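Local structure of bifunctional endomannanase/endoglucanase (Caldanaerobius polysaccharolyticus, 3W0K) at residues 144-147 with 148-152; 181-184 with 185-188. The protein probably hydrolyses internal glycosidic linkages in mannan and cellulose-type glucans, as an endo-acting glycoside hydrolase of family 5. All blocks are in the same frame, centred on the assembly; numbering follows the deposited sequence.

Overall arrangement
Both contacts are local, outside the eight barrel strands, in the connections that follow strands 130-133 and 170-174; their centres are about 13 Å apart. Neither is fully core or surface. In each, two residues are buried: Leu146 and His151 in contact 1, Met183 and Leu186 in contact 2. Contact 1 starts helix 148-165 with a polar cap built on side-chain bonds. Contact 2 is a tight turn in the loop between helix 176-179 and strand 192-197, held by two backbone bonds, with a carboxylate folded against it. The two meet at helix 148-165. Arg148 NH1 forms a salt bridge with Glu185 OE2 at 3.0 Å, and His151 CE1 packs on Met183 SD at 3.6 Å.

Contact 1: residues 144-147 with 148-152; sequences YGLT and RENHA
Thr147 and Asn150 have nearly the same first torsion, and their side chains cross at about a right angle. OG1 of Thr147 (chi1 63°) and CG of Asn150 (chi1 62°) each stand between their own backbone N and carbonyl carbon, which brings each polar group to the backbone N of the other residue. The result is a capping box at the N-terminus of helix 148-165. Thr147 is the N-cap. Its OG1 accepts from Asn150 N at 2.9 Å. In return, Thr147 N donates to Asn150 OD1 at 2.9 Å, approaching from above the plane of the side-chain carbonyl. The other end of the amide is also held. Asn150 ND2 reaches Gly145 O at 3.0 Å by a nearly straight bond (168°), with that oxygen close to the amide plane. Bonds at both ends fix the flip of the amide and tie the incoming loop to the first helical turn. Gly145 enters with a positive phi, which suits glycine. His151 N bonds to Thr147 O at 3.1 Å, so the helical pattern begins at the cap. Next to the box, Leu146 and His151 lie side by side, pointing the same way, with Leu146 CG 4.1 Å from His151 CB. The cap lies in the connection from strand 130-133 to helix 148-165. Leu146 packs on Pro139 of that loop, while Arg148 and His151 reach Leu176 of helix 176-179.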
loop_
_atom_site.group_PDB
_atom_site.type_symbol
_atom_site.label_atom_id
_atom_site.label_comp_id
_atom_site.label_asym_id
_atom_site.label_seq_id
_atom_site.Cartn_x
_atom_site.Cartn_y
_atom_site.Cartn_z
ATOM N N TYR A 144 -6.412 -18.874 5.923
ATOM C CA TYR A 144 -7.251 -19.020 4.734
ATOM C C TYR A 144 -6.631 -19.982 3.720
ATOM O O TYR A 144 -6.794 -19.818 2.507
ATOM C CB TYR A 144 -7.501 -17.653 4.081
ATOM C CG TYR A 144 -7.966 -16.582 5.042
ATOM C CD1 TYR A 144 -9.168 -16.713 5.741
ATOM C CD2 TYR A 144 -7.200 -15.442 5.262
ATOM C CE1 TYR A 144 -9.587 -15.732 6.634
ATOM C CE2 TYR A 144 -7.609 -14.457 6.150
ATOM C CZ TYR A 144 -8.805 -14.607 6.834
ATOM O OH TYR A 144 -9.207 -13.636 7.719
ATOM N N GLY A 145 -5.891 -20.967 4.225
ATOM C CA GLY A 145 -5.264 -21.953 3.360
ATOM C C GLY A 145 -4.065 -21.491 2.549
ATOM O O GLY A 145 -3.571 -22.241 1.713
ATOM N N LEU A 146 -3.576 -20.278 2.796
ATOM C CA LEU A 146 -2.427 -19.780 2.045
ATOM C C LEU A 146 -1.129 -20.482 2.417
ATOM O O LEU A 146 -0.869 -20.762 3.590
ATOM C CB LEU A 146 -2.253 -18.263 2.238
ATOM C CG LEU A 146 -1.125 -17.575 1.443
ATOM C CD1 LEU A 146 -1.481 -16.128 1.133
ATOM C CD2 LEU A 146 0.209 -17.632 2.190
ATOM N N THR A 147 -0.343 -20.800 1.395
ATOM C CA THR A 147 0.974 -21.408 1.562
ATOM C C THR A 147 1.864 -20.617 0.613
ATOM O O THR A 147 1.365 -19.948 -0.297
ATOM C CB THR A 147 1.013 -22.900 1.136
ATOM O OG1 THR A 147 0.724 -23.019 -0.262
ATOM C CG2 THR A 147 0.013 -23.722 1.934
ATOM N N ARG A 148 3.172 -20.648 0.828
ATOM C CA ARG A 148 4.066 -19.929 -0.075
ATOM C C ARG A 148 3.902 -20.471 -1.492
ATOM O O ARG A 148 3.948 -19.717 -2.463
ATOM C CB ARG A 148 5.524 -20.061 0.365
ATOM C CG ARG A 148 5.901 -19.220 1.570
ATOM C CD ARG A 148 7.399 -19.272 1.787
ATOM N NE ARG A 148 7.824 -18.593 3.008
ATOM C CZ ARG A 148 8.130 -17.301 3.092
ATOM N NH1 ARG A 148 8.052 -16.515 2.025
ATOM N NH2 ARG A 148 8.560 -16.806 4.245
ATOM N N GLU A 149 3.658 -21.776 -1.596
ATOM C CA GLU A 149 3.486 -22.434 -2.885
ATOM C C GLU A 149 2.233 -21.996 -3.645
ATOM O O GLU A 149 2.324 -21.639 -4.821
ATOM C CB GLU A 149 3.485 -23.955 -2.709
ATOM C CG GLU A 149 3.443 -24.735 -4.017
ATOM C CD GLU A 149 3.527 -26.237 -3.810
ATOM O OE1 GLU A 149 4.343 -26.685 -2.975
ATOM O OE2 GLU A 149 2.779 -26.973 -4.490
ATOM N N ASN A 150 1.066 -22.017 -2.999
ATOM C CA ASN A 150 -0.135 -21.614 -3.724
ATOM C C ASN A 150 -0.215 -20.113 -3.994
ATOM O O ASN A 150 -0.759 -19.695 -5.017
ATOM C CB ASN A 150 -1.441 -22.214 -3.150
ATOM C CG ASN A 150 -1.746 -21.789 -1.720
ATOM O OD1 ASN A 150 -1.448 -20.674 -1.297
ATOM N ND2 ASN A 150 -2.417 -22.675 -0.987
ATOM N N HIS A 151 0.388 -19.313 -3.118
ATOM C CA HIS A 151 0.416 -17.869 -3.320
ATOM C C HIS A 151 1.309 -17.600 -4.532
ATOM O O HIS A 151 0.926 -16.863 -5.441
ATOM C CB HIS A 151 0.982 -17.151 -2.088
ATOM C CG HIS A 151 1.329 -15.713 -2.331
ATOM N ND1 HIS A 151 2.620 -15.291 -2.568
ATOM C CD2 HIS A 151 0.554 -14.603 -2.386
ATOM C CE1 HIS A 151 2.626 -13.983 -2.757
ATOM N NE2 HIS A 151 1.386 -13.540 -2.652
ATOM N N ALA A 152 2.490 -18.217 -4.552
ATOM C CA ALA A 152 3.419 -18.036 -5.665
ATOM C C ALA A 152 2.794 -18.475 -6.988
ATOM O O ALA A 152 2.914 -17.782 -7.996
ATOM C CB ALA A 152 4.718 -18.805 -5.406
#

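Contact 2: residues 181-184 with 185-188; sequences IAMP and ELAH
The carboxylate of Glu185 turns one face to the backbone of Met183 and Pro184. Met183 CA lies over that face, 3.8 Å from Glu185 CD. Pro184 N sits above the OE1 end on the same side, at 3.3 Å. It carries no hydrogen, so this is packing and not a hydrogen bond. The proline ring touches the same oxygen with CD and CG. At the other end, OE2 comes within 3.7 Å of Met183 CB. Arg148 of helix 148-165 reaches OE2 from beyond the end of the carboxylate, clear of the face that Met183 covers. Glu185 folds back in this way because its chain bends at chi2 (-85°), bringing CD back over the residues before it. The backbone here makes a tight turn with two successive bonds, each spanning three residues, as in a 3-10 turn. Leu186 N donates to Met183 O at 3.0 Å, and Ala187 N donates to Pro184 O at 3.1 Å. Met183 and Leu186 are buried. Met183 SD lies 4.3 Å from Leu186 CD1, and both side chains touch His151 and Ile173 of strand 170-174. On the outer side, Pro184 packs on Leu247 of helix 234-249. An alanine in place of Glu185 would probably leave Arg148 without its carboxylate partner and uncover the backbone at Met183 and Pro184. Arg148 NH1 probably also bonds to Ala182 O, so one guanidinium nitrogen would hold both a side chain and the backbone of this loop. The nearby positive charge would probably favour the ionised form of Glu185, and the loop is thereby tied by charge to the start of helix 148-165.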
loop_
_atom_site.group_PDB
_atom_site.type_symbol
_atom_site.label_atom_id
_atom_site.label_comp_id
_atom_site.label_asym_id
_atom_site.label_seq_id
_atom_site.Cartn_x
_atom_site.Cartn_y
_atom_site.Cartn_z
ATOM N N ILE A 181 6.146 -10.109 5.423
ATOM C CA ILE A 181 7.065 -11.179 5.045
ATOM C C ILE A 181 7.620 -11.184 3.625
ATOM O O ILE A 181 6.866 -11.212 2.654
ATOM C CB ILE A 181 6.396 -12.545 5.349
ATOM C CG1 ILE A 181 5.909 -12.580 6.804
ATOM C CG2 ILE A 181 7.348 -13.698 5.067
ATOM C CD1 ILE A 181 7.001 -12.377 7.837
ATOM N N ALA A 182 8.951 -11.217 3.526
ATOM C CA ALA A 182 9.654 -11.236 2.244
ATOM C C ALA A 182 9.392 -12.538 1.489
ATOM O O ALA A 182 9.162 -13.588 2.098
ATOM C CB ALA A 182 11.151 -11.039 2.456
ATOM N N MET A 183 9.478 -12.472 0.164
ATOM C CA MET A 183 9.197 -13.629 -0.681
ATOM C C MET A 183 10.332 -13.986 -1.637
ATOM O O MET A 183 10.246 -13.736 -2.839
ATOM C CB MET A 183 7.912 -13.358 -1.474
ATOM C CG MET A 183 6.728 -12.989 -0.588
ATOM S SD MET A 183 5.417 -12.111 -1.466
ATOM C CE MET A 183 6.246 -10.543 -1.840
ATOM N N PRO A 184 11.396 -14.620 -1.122
ATOM C CA PRO A 184 12.520 -14.992 -1.988
ATOM C C PRO A 184 12.122 -15.945 -3.115
ATOM O O PRO A 184 12.756 -15.965 -4.172
ATOM C CB PRO A 184 13.515 -15.627 -1.009
ATOM C CG PRO A 184 12.650 -16.137 0.098
ATOM C CD PRO A 184 11.639 -15.033 0.272
ATOM N N GLU A 185 11.030 -16.680 -2.908
ATOM C CA GLU A 185 10.529 -17.624 -3.902
ATOM C C GLU A 185 10.005 -16.931 -5.161
ATOM O O GLU A 185 9.835 -17.569 -6.199
ATOM C CB GLU A 185 9.445 -18.535 -3.299
ATOM C CG GLU A 185 8.169 -17.824 -2.820
ATOM C CD GLU A 185 8.264 -17.264 -1.400
ATOM O OE1 GLU A 185 9.372 -17.177 -0.831
ATOM O OE2 GLU A 185 7.210 -16.906 -0.840
ATOM N N LEU A 186 9.764 -15.624 -5.072
ATOM C CA LEU A 186 9.271 -14.859 -6.216
ATOM C C LEU A 186 10.274 -13.795 -6.676
ATOM O O LEU A 186 9.941 -12.914 -7.469
ATOM C CB LEU A 186 7.924 -14.208 -5.878
ATOM C CG LEU A 186 6.728 -15.157 -5.741
ATOM C CD1 LEU A 186 5.559 -14.438 -5.089
ATOM C CD2 LEU A 186 6.337 -15.707 -7.111
ATOM N N ALA A 187 11.512 -13.915 -6.205
ATOM C CA ALA A 187 12.574 -12.968 -6.543
ATOM C C ALA A 187 12.907 -12.870 -8.034
ATOM O O ALA A 187 13.210 -11.786 -8.535
ATOM C CB ALA A 187 13.836 -13.303 -5.751
ATOM N N HIS A 188 12.833 -13.994 -8.741
ATOM C CA HIS A 188 13.164 -14.032 -10.164
ATOM C C HIS A 188 12.032 -13.655 -11.122
ATOM O O HIS A 188 12.207 -13.711 -12.343
ATOM C CB HIS A 188 13.718 -15.409 -10.526
#